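Local structure of ketol-acid reductoisomerase (NAD(+)) (uncultured archaeon GZfos26G2, 4XDY) at residues A[4-9]-A[178-183]; A[12-17]-A[166-171]; A[33-38]-A[174-179]. The protein catalyses the magnesium-dependent alkyl migration and NADH-dependent reduction of (S)-2-acetolactate to (R)-2,3-dihydroxy-isovalerate in branched-chain amino-acid biosynthesis. All blocks are in the same frame, centred on the assembly; numbering follows the deposited sequence.

Overall arrangement
From the N terminus, residues 4-9 meet 178-183 in interaction 1, closing the longest loop, which takes in most of the Rossmann domain. The chain then turns through 12-17, which packs on helix 165-175 in interaction 2; this loop lies wholly within the first. After strand 18-22, the end of helix 26-37 meets the end of helix 165-175 in interaction 3. Interactions 2 and 3 cross, since their segments alternate along the chain, whereas 1 and 3 share Trp178 and Thr179. Lys174 joins 1 and 3 by probable hydrogen bonds to the carbonyl oxygens of Asp6 and Val9. Together the contacts tie the N-terminal arm and helix 26-37 to helix 165-175 and the loop after it.

Interaction 1: A[4-9]-A[178-183]; sequences LHDEDV and WTKAGI
Leu4 and Ile183 form a single antiparallel hydrogen-bonded beta bridge at the margin of the Rossmann domain, where the N-terminal arm meets the start of strand 183-185. The bonds Leu4 N to Ile183 O and Ile183 N to Leu4 O are both 2.9 Å long. Packing is tight here: Gly182 brings its CA within 3.3 Å of Leu4 O, and His5 CA lies 3.2 Å from Thr179 O, both CA-H...O contacts. With phi 133°, the backbone of Gly182 suits a residue without a side chain. Val9 CG2 touches Thr179 CG2 more loosely, at 4.0 Å.

The His5 end is bridged by water yet buried: a water in the ring plane is bonded to NE2 and donates to Ala181 O, and Leu328 of the second subunit packs on the histidine.

The more open side belongs to Asp6 and Lys180, both partly exposed. The Asp6 carboxylate spans the two sides. Lys180, its chain bent at chi4 (-67°), forms a salt bridge from NZ to the syn lone pair of Asp6 OD2 at 2.8 Å, whereas OD1 turns to buried Thr179, whose OG1 donates to Asp6 OD1 at 2.6 Å, nearly along the C-O axis.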
# COMPACT_ATOMS: atom_id res chain seq x y z
N LEU A 4 3.91 -24.04 4.46
CA LEU A 4 5.15 -24.67 4.00
C LEU A 4 6.19 -23.63 3.60
O LEU A 4 5.87 -22.61 2.91
CB LEU A 4 4.83 -25.63 2.89
CG LEU A 4 3.76 -26.66 3.13
CD1 LEU A 4 3.51 -27.52 1.90
CD2 LEU A 4 4.13 -27.57 4.30
N HIS A 5 7.39 -23.79 4.15
CA HIS A 5 8.53 -22.96 3.81
C HIS A 5 9.64 -23.81 3.14
O HIS A 5 9.41 -24.96 2.73
CB HIS A 5 9.02 -22.19 5.06
CG HIS A 5 8.00 -21.28 5.69
ND1 HIS A 5 7.16 -21.69 6.70
CD2 HIS A 5 7.67 -19.99 5.43
CE1 HIS A 5 6.37 -20.68 7.04
NE2 HIS A 5 6.67 -19.64 6.28
N ASP A 6 10.80 -23.19 2.95
CA ASP A 6 11.89 -23.77 2.17
C ASP A 6 12.27 -25.14 2.71
O ASP A 6 12.38 -26.13 1.98
CB ASP A 6 13.13 -22.89 2.30
CG ASP A 6 13.20 -21.79 1.23
OD1 ASP A 6 12.38 -21.73 0.26
OD2 ASP A 6 14.13 -20.97 1.38
N GLU A 7 12.37 -25.24 4.03
CA GLU A 7 12.79 -26.51 4.68
C GLU A 7 11.73 -27.58 4.57
O GLU A 7 12.02 -28.76 4.78
CB GLU A 7 13.26 -26.25 6.14
CG GLU A 7 12.15 -25.93 7.11
CD GLU A 7 11.72 -24.44 7.12
OE1 GLU A 7 12.14 -23.58 6.23
OE2 GLU A 7 10.94 -24.14 8.05
N ASP A 8 10.50 -27.24 4.16
CA ASP A 8 9.46 -28.25 4.07
C ASP A 8 9.32 -28.88 2.70
O ASP A 8 8.50 -29.74 2.54
CB ASP A 8 8.10 -27.67 4.47
CG ASP A 8 8.14 -27.01 5.80
OD1 ASP A 8 8.54 -27.71 6.76
OD2 ASP A 8 7.87 -25.79 5.91
N VAL A 9 10.03 -28.38 1.69
CA VAL A 9 9.79 -28.76 0.29
C VAL A 9 11.09 -29.15 -0.39
O VAL A 9 12.06 -28.47 -0.25
CB VAL A 9 9.20 -27.55 -0.56
CG1 VAL A 9 9.12 -27.91 -2.07
CG2 VAL A 9 7.87 -27.09 0.05
N TRP A 178 8.77 -18.82 -3.53
CA TRP A 178 7.52 -18.41 -2.87
C TRP A 178 7.47 -19.02 -1.46
O TRP A 178 6.86 -18.49 -0.58
CB TRP A 178 6.30 -18.89 -3.63
CG TRP A 178 6.11 -18.35 -5.05
CD1 TRP A 178 6.91 -17.47 -5.72
CD2 TRP A 178 5.13 -18.77 -5.98
NE1 TRP A 178 6.50 -17.32 -7.03
CE2 TRP A 178 5.39 -18.08 -7.21
CE3 TRP A 178 4.06 -19.65 -5.92
CZ2 TRP A 178 4.62 -18.30 -8.36
CZ3 TRP A 178 3.31 -19.85 -7.05
CH2 TRP A 178 3.59 -19.16 -8.24
N THR A 179 8.14 -20.16 -1.29
CA THR A 179 8.26 -20.79 0.03
C THR A 179 8.97 -19.94 1.04
O THR A 179 8.77 -20.14 2.25
CB THR A 179 9.03 -22.16 -0.13
OG1 THR A 179 10.15 -21.99 -1.00
CG2 THR A 179 8.16 -23.17 -0.70
N LYS A 180 9.74 -18.93 0.61
CA LYS A 180 10.32 -18.03 1.57
C LYS A 180 9.27 -17.19 2.32
O LYS A 180 9.44 -16.81 3.50
CB LYS A 180 11.41 -17.18 0.94
CG LYS A 180 12.56 -18.03 0.40
CD LYS A 180 13.66 -17.14 -0.09
CE LYS A 180 14.66 -17.90 -0.91
NZ LYS A 180 15.38 -18.86 -0.05
N ALA A 181 8.18 -16.88 1.63
CA ALA A 181 7.06 -16.21 2.29
C ALA A 181 6.10 -17.25 2.87
O ALA A 181 5.58 -17.08 3.98
CB ALA A 181 6.31 -15.32 1.25
N GLY A 182 5.85 -18.30 2.10
CA GLY A 182 5.02 -19.40 2.54
C GLY A 182 3.99 -19.83 1.55
O GLY A 182 3.46 -19.02 0.77
N ILE A 183 3.72 -21.12 1.58
CA ILE A 183 2.77 -21.80 0.67
C ILE A 183 1.67 -22.44 1.52
O ILE A 183 1.89 -23.07 2.62
CB ILE A 183 3.51 -22.90 -0.16
CG1 ILE A 183 4.51 -22.23 -1.07
CG2 ILE A 183 2.62 -23.89 -0.84
CD1 ILE A 183 3.90 -21.40 -2.14
O HOH W 1 5.22 -17.29 6.62
O HOH W 2 11.84 -20.50 3.87

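Interaction 2: A[12-17]-A[166-171]; sequences SILRDK and REVALA
Glu167 OE2 accepts a hydrogen bond from a water 2.8 Å away, and the same water accepts from Ile13 N, also at 2.8 Å. This bridge is the polar link between the two segments, which share no direct hydrogen bond; it satisfies a backbone amide in the 3-10 turn 12-14. Glu167 suits the partly exposed margin. Its chi1 of -169° sets CG anti to the backbone N, 4.1 Å from Ile13 CG2; farther out, OE1 of its carboxylate lies 3.6 Å from Ile13 CD1 while the charged end still meets water.

Further in, the contact is hydrophobic. Ile13 divides its branches between two helix residues: CD1 reaches Val168 CG2 at 3.8 Å, the two side chains crossing at about a right angle, and CG2 rests on Ala171 CB at 3.7 Å. Leu14, the next residue, brings its isobutyl end to the same methyl, with CG 3.8 Å from Ala171 CB and CD1 against the carbonyl group of Ala171. The small methyl of Ala171 thus lets both the isoleucine and the leucine approach the helix closely. On another side of the helix, Ala169 packs on Ile130 and Val132 of strand 128-134. A helix covering the sheet on one side and taking the turn before strand 18-22 on another is the layered alpha/beta packing of the Rossmann fold, to which this domain belongs.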
# COMPACT_ATOMS: atom_id res chain seq x y z
N SER A 12 14.01 -31.08 -6.05
CA SER A 12 14.87 -31.83 -6.94
C SER A 12 14.15 -32.55 -8.06
O SER A 12 14.75 -32.76 -9.11
CB SER A 12 15.73 -32.82 -6.12
OG SER A 12 14.95 -33.70 -5.38
N ILE A 13 12.86 -32.89 -7.93
CA ILE A 13 12.13 -33.44 -9.04
C ILE A 13 12.24 -32.63 -10.40
O ILE A 13 12.13 -33.20 -11.49
CB ILE A 13 10.66 -33.73 -8.73
CG1 ILE A 13 10.10 -34.70 -9.78
CG2 ILE A 13 9.79 -32.44 -8.66
CD1 ILE A 13 8.77 -35.27 -9.42
N LEU A 14 12.37 -31.31 -10.28
CA LEU A 14 12.42 -30.42 -11.47
C LEU A 14 13.74 -30.50 -12.23
O LEU A 14 13.81 -30.04 -13.38
CB LEU A 14 12.17 -28.97 -11.07
CG LEU A 14 10.80 -28.68 -10.49
CD1 LEU A 14 10.66 -27.17 -10.29
CD2 LEU A 14 9.69 -29.20 -11.38
N ARG A 15 14.76 -31.07 -11.58
CA ARG A 15 16.05 -31.41 -12.23
C ARG A 15 15.93 -31.99 -13.63
O ARG A 15 16.64 -31.63 -14.51
CB ARG A 15 16.84 -32.40 -11.34
N ASP A 16 15.06 -32.91 -13.91
CA ASP A 16 15.05 -33.37 -15.32
C ASP A 16 13.65 -33.12 -15.89
O ASP A 16 13.05 -33.96 -16.56
CB ASP A 16 15.43 -34.84 -15.37
CG ASP A 16 14.87 -35.58 -14.19
OD1 ASP A 16 13.77 -35.17 -13.72
OD2 ASP A 16 15.55 -36.49 -13.69
N LYS A 17 13.11 -31.94 -15.61
CA LYS A 17 11.85 -31.62 -16.21
C LYS A 17 12.02 -30.28 -16.92
O LYS A 17 12.76 -29.40 -16.47
CB LYS A 17 10.75 -31.59 -15.16
CG LYS A 17 10.17 -32.96 -14.97
CD LYS A 17 9.18 -33.02 -13.86
CE LYS A 17 8.76 -34.46 -13.61
NZ LYS A 17 7.79 -34.99 -14.57
N ARG A 166 1.60 -33.38 -6.87
CA ARG A 166 1.85 -32.50 -5.73
C ARG A 166 3.31 -32.14 -5.62
O ARG A 166 3.71 -31.02 -5.30
CB ARG A 166 1.30 -33.12 -4.42
CG ARG A 166 1.70 -32.38 -3.13
CD ARG A 166 0.95 -33.01 -1.88
NE ARG A 166 1.21 -32.32 -0.62
CZ ARG A 166 2.27 -32.48 0.15
NH1 ARG A 166 3.19 -33.39 -0.13
NH2 ARG A 166 2.37 -31.72 1.25
N GLU A 167 4.17 -33.15 -5.75
CA GLU A 167 5.57 -32.94 -5.63
C GLU A 167 6.10 -31.89 -6.65
O GLU A 167 6.90 -31.03 -6.32
CB GLU A 167 6.33 -34.28 -5.85
CG GLU A 167 7.77 -34.12 -5.47
CD GLU A 167 8.58 -35.43 -5.62
OE1 GLU A 167 8.01 -36.43 -6.09
OE2 GLU A 167 9.79 -35.32 -5.35
N VAL A 168 5.63 -32.01 -7.88
CA VAL A 168 5.99 -31.09 -8.98
C VAL A 168 5.49 -29.67 -8.67
O VAL A 168 6.27 -28.74 -8.73
CB VAL A 168 5.41 -31.56 -10.29
CG1 VAL A 168 5.60 -30.49 -11.38
CG2 VAL A 168 6.10 -32.87 -10.67
N ALA A 169 4.23 -29.57 -8.27
CA ALA A 169 3.63 -28.23 -7.93
C ALA A 169 4.40 -27.58 -6.81
O ALA A 169 4.89 -26.45 -6.92
CB ALA A 169 2.13 -28.36 -7.66
N LEU A 170 4.66 -28.32 -5.71
CA LEU A 170 5.37 -27.70 -4.60
C LEU A 170 6.79 -27.31 -5.01
O LEU A 170 7.34 -26.28 -4.57
CB LEU A 170 5.38 -28.61 -3.34
CG LEU A 170 4.03 -28.84 -2.68
CD1 LEU A 170 4.16 -29.93 -1.63
CD2 LEU A 170 3.49 -27.60 -1.95
N ALA A 171 7.40 -28.17 -5.82
CA ALA A 171 8.78 -27.99 -6.22
C ALA A 171 8.88 -26.68 -7.00
O ALA A 171 9.81 -25.90 -6.81
CB ALA A 171 9.24 -29.13 -7.07
O HOH W 3 11.33 -32.97 -5.54

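Interaction 3: A[33-38]-A[174-179]; sequences NCLKDS and KAMHWT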
# COMPACT_ATOMS: atom_id res chain seq x y z
N ASN A 33 11.48 -16.28 -15.56
CA ASN A 33 12.76 -15.82 -15.17
C ASN A 33 13.17 -16.28 -13.80
O ASN A 33 14.35 -16.52 -13.57
CB ASN A 33 12.84 -14.31 -15.27
CG ASN A 33 13.04 -13.86 -16.72
OD1 ASN A 33 14.15 -13.97 -17.24
ND2 ASN A 33 11.96 -13.45 -17.41
N CYS A 34 12.22 -16.44 -12.87
CA CYS A 34 12.59 -16.97 -11.56
C CYS A 34 13.00 -18.46 -11.70
O CYS A 34 13.96 -18.90 -11.05
CB CYS A 34 11.45 -16.78 -10.53
SG CYS A 34 11.13 -15.02 -10.19
N LEU A 35 12.25 -19.20 -12.50
CA LEU A 35 12.52 -20.59 -12.74
C LEU A 35 13.91 -20.75 -13.44
O LEU A 35 14.75 -21.55 -13.00
CB LEU A 35 11.47 -21.23 -13.59
CG LEU A 35 10.13 -21.55 -12.88
CD1 LEU A 35 9.05 -21.86 -13.94
CD2 LEU A 35 10.22 -22.71 -11.91
N LYS A 36 14.12 -19.95 -14.47
CA LYS A 36 15.42 -20.01 -15.18
C LYS A 36 16.61 -19.64 -14.26
O LYS A 36 17.62 -20.35 -14.21
CB LYS A 36 15.37 -19.19 -16.45
CG LYS A 36 16.75 -19.25 -17.17
CD LYS A 36 16.76 -18.70 -18.59
CE LYS A 36 16.71 -17.18 -18.70
NZ LYS A 36 17.89 -16.37 -18.22
N ASP A 37 16.45 -18.62 -13.43
CA ASP A 37 17.44 -18.19 -12.47
C ASP A 37 17.74 -19.24 -11.42
O ASP A 37 18.84 -19.25 -10.92
CB ASP A 37 17.04 -16.88 -11.73
CG ASP A 37 17.16 -15.62 -12.58
OD1 ASP A 37 17.54 -15.70 -13.76
OD2 ASP A 37 16.79 -14.52 -12.06
N SER A 38 16.79 -20.13 -11.09
CA SER A 38 16.94 -21.21 -10.15
C SER A 38 17.45 -22.47 -10.84
O SER A 38 17.56 -23.48 -10.20
CB SER A 38 15.58 -21.49 -9.48
OG SER A 38 15.36 -20.43 -8.57
N LYS A 174 8.97 -23.75 -4.68
CA LYS A 174 10.25 -23.59 -4.00
C LYS A 174 11.32 -22.99 -4.94
O LYS A 174 12.08 -22.11 -4.54
CB LYS A 174 10.74 -24.95 -3.46
CG LYS A 174 12.08 -24.72 -2.71
CD LYS A 174 12.66 -25.92 -2.00
CE LYS A 174 13.92 -25.43 -1.24
NZ LYS A 174 14.16 -26.50 -0.28
N ALA A 175 11.38 -23.52 -6.15
CA ALA A 175 12.30 -23.00 -7.20
C ALA A 175 12.02 -21.47 -7.49
O ALA A 175 12.93 -20.68 -7.78
CB ALA A 175 12.18 -23.79 -8.44
N MET A 176 10.74 -21.08 -7.39
CA MET A 176 10.37 -19.63 -7.52
C MET A 176 10.48 -18.85 -6.25
O MET A 176 10.27 -17.62 -6.24
CB MET A 176 8.97 -19.48 -8.17
CG MET A 176 8.96 -19.97 -9.59
SD MET A 176 7.46 -19.77 -10.54
CE MET A 176 6.38 -20.95 -9.72
N HIS A 177 10.91 -19.51 -5.17
CA HIS A 177 11.18 -18.88 -3.87
C HIS A 177 9.94 -18.37 -3.11
O HIS A 177 10.04 -17.58 -2.14
CB HIS A 177 12.23 -17.78 -3.98
CG HIS A 177 13.59 -18.24 -4.45
ND1 HIS A 177 14.69 -17.41 -4.45
CD2 HIS A 177 14.03 -19.44 -4.92
CE1 HIS A 177 15.75 -18.07 -4.91
NE2 HIS A 177 15.37 -19.28 -5.25
N TRP A 178 8.77 -18.82 -3.53
CA TRP A 178 7.52 -18.41 -2.87
C TRP A 178 7.47 -19.02 -1.46
O TRP A 178 6.86 -18.49 -0.58
CB TRP A 178 6.30 -18.89 -3.63
CG TRP A 178 6.11 -18.35 -5.05
CD1 TRP A 178 6.91 -17.47 -5.72
CD2 TRP A 178 5.13 -18.77 -5.98
NE1 TRP A 178 6.50 -17.32 -7.03
CE2 TRP A 178 5.39 -18.08 -7.21
CE3 TRP A 178 4.06 -19.65 -5.92
CZ2 TRP A 178 4.62 -18.30 -8.36
CZ3 TRP A 178 3.31 -19.85 -7.05
CH2 TRP A 178 3.59 -19.16 -8.24
N THR A 179 8.14 -20.16 -1.29
CA THR A 179 8.26 -20.79 0.03
C THR A 179 8.97 -19.94 1.04
O THR A 179 8.77 -20.14 2.25
CB THR A 179 9.03 -22.16 -0.13
OG1 THR A 179 10.15 -21.99 -1.00
CG2 THR A 179 8.16 -23.17 -0.70
O HOH W 4 16.62 -21.69 -5.72
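The last turn of helix 26-37 lies beside the end of helix 165-175, with Cys34 CA 5.3 Å from Met176 CA, and His177, at a positive phi of 69°, closes the second helix in a Schellman motif. Both helices belong to the Rossmann domain, and the Met176 side chain lies about 7 Å from that of Gln27, which binds NAD(+): the contact is near the cofactor site without touching the cofactor. Leu35 and Met176 carry the apolar part, their side chains crossing obliquely. Leu35 CD2 touches Met176 CG at 3.8 Å and also lies against Ala175 CB, while Leu35 CG approaches the sulfur. Met176 bends about its CG-SD bond (chi3 -69°), which carries CE to 3.4 Å above one face of the Trp178 ring, offset toward the rim. The flexible, unbranched methionine can thus serve both the leucine and the indole.

Ser38, just past its helix, supplies the polar part. Its OG, anti to the carbonyl carbon (chi1 -74°), donates to Ala175 O over 2.6 Å, in the plane of that carbonyl. Tyr145 OH is also hydrogen-bonded to Ser38 OG, and its ring stacks on His177. Ala175 O, at the last residue of helix 165-175, thus gets a partner from just past helix 26-37, and this polar bond and the apolar Leu35–Met176 packing together set the two helix ends against each other.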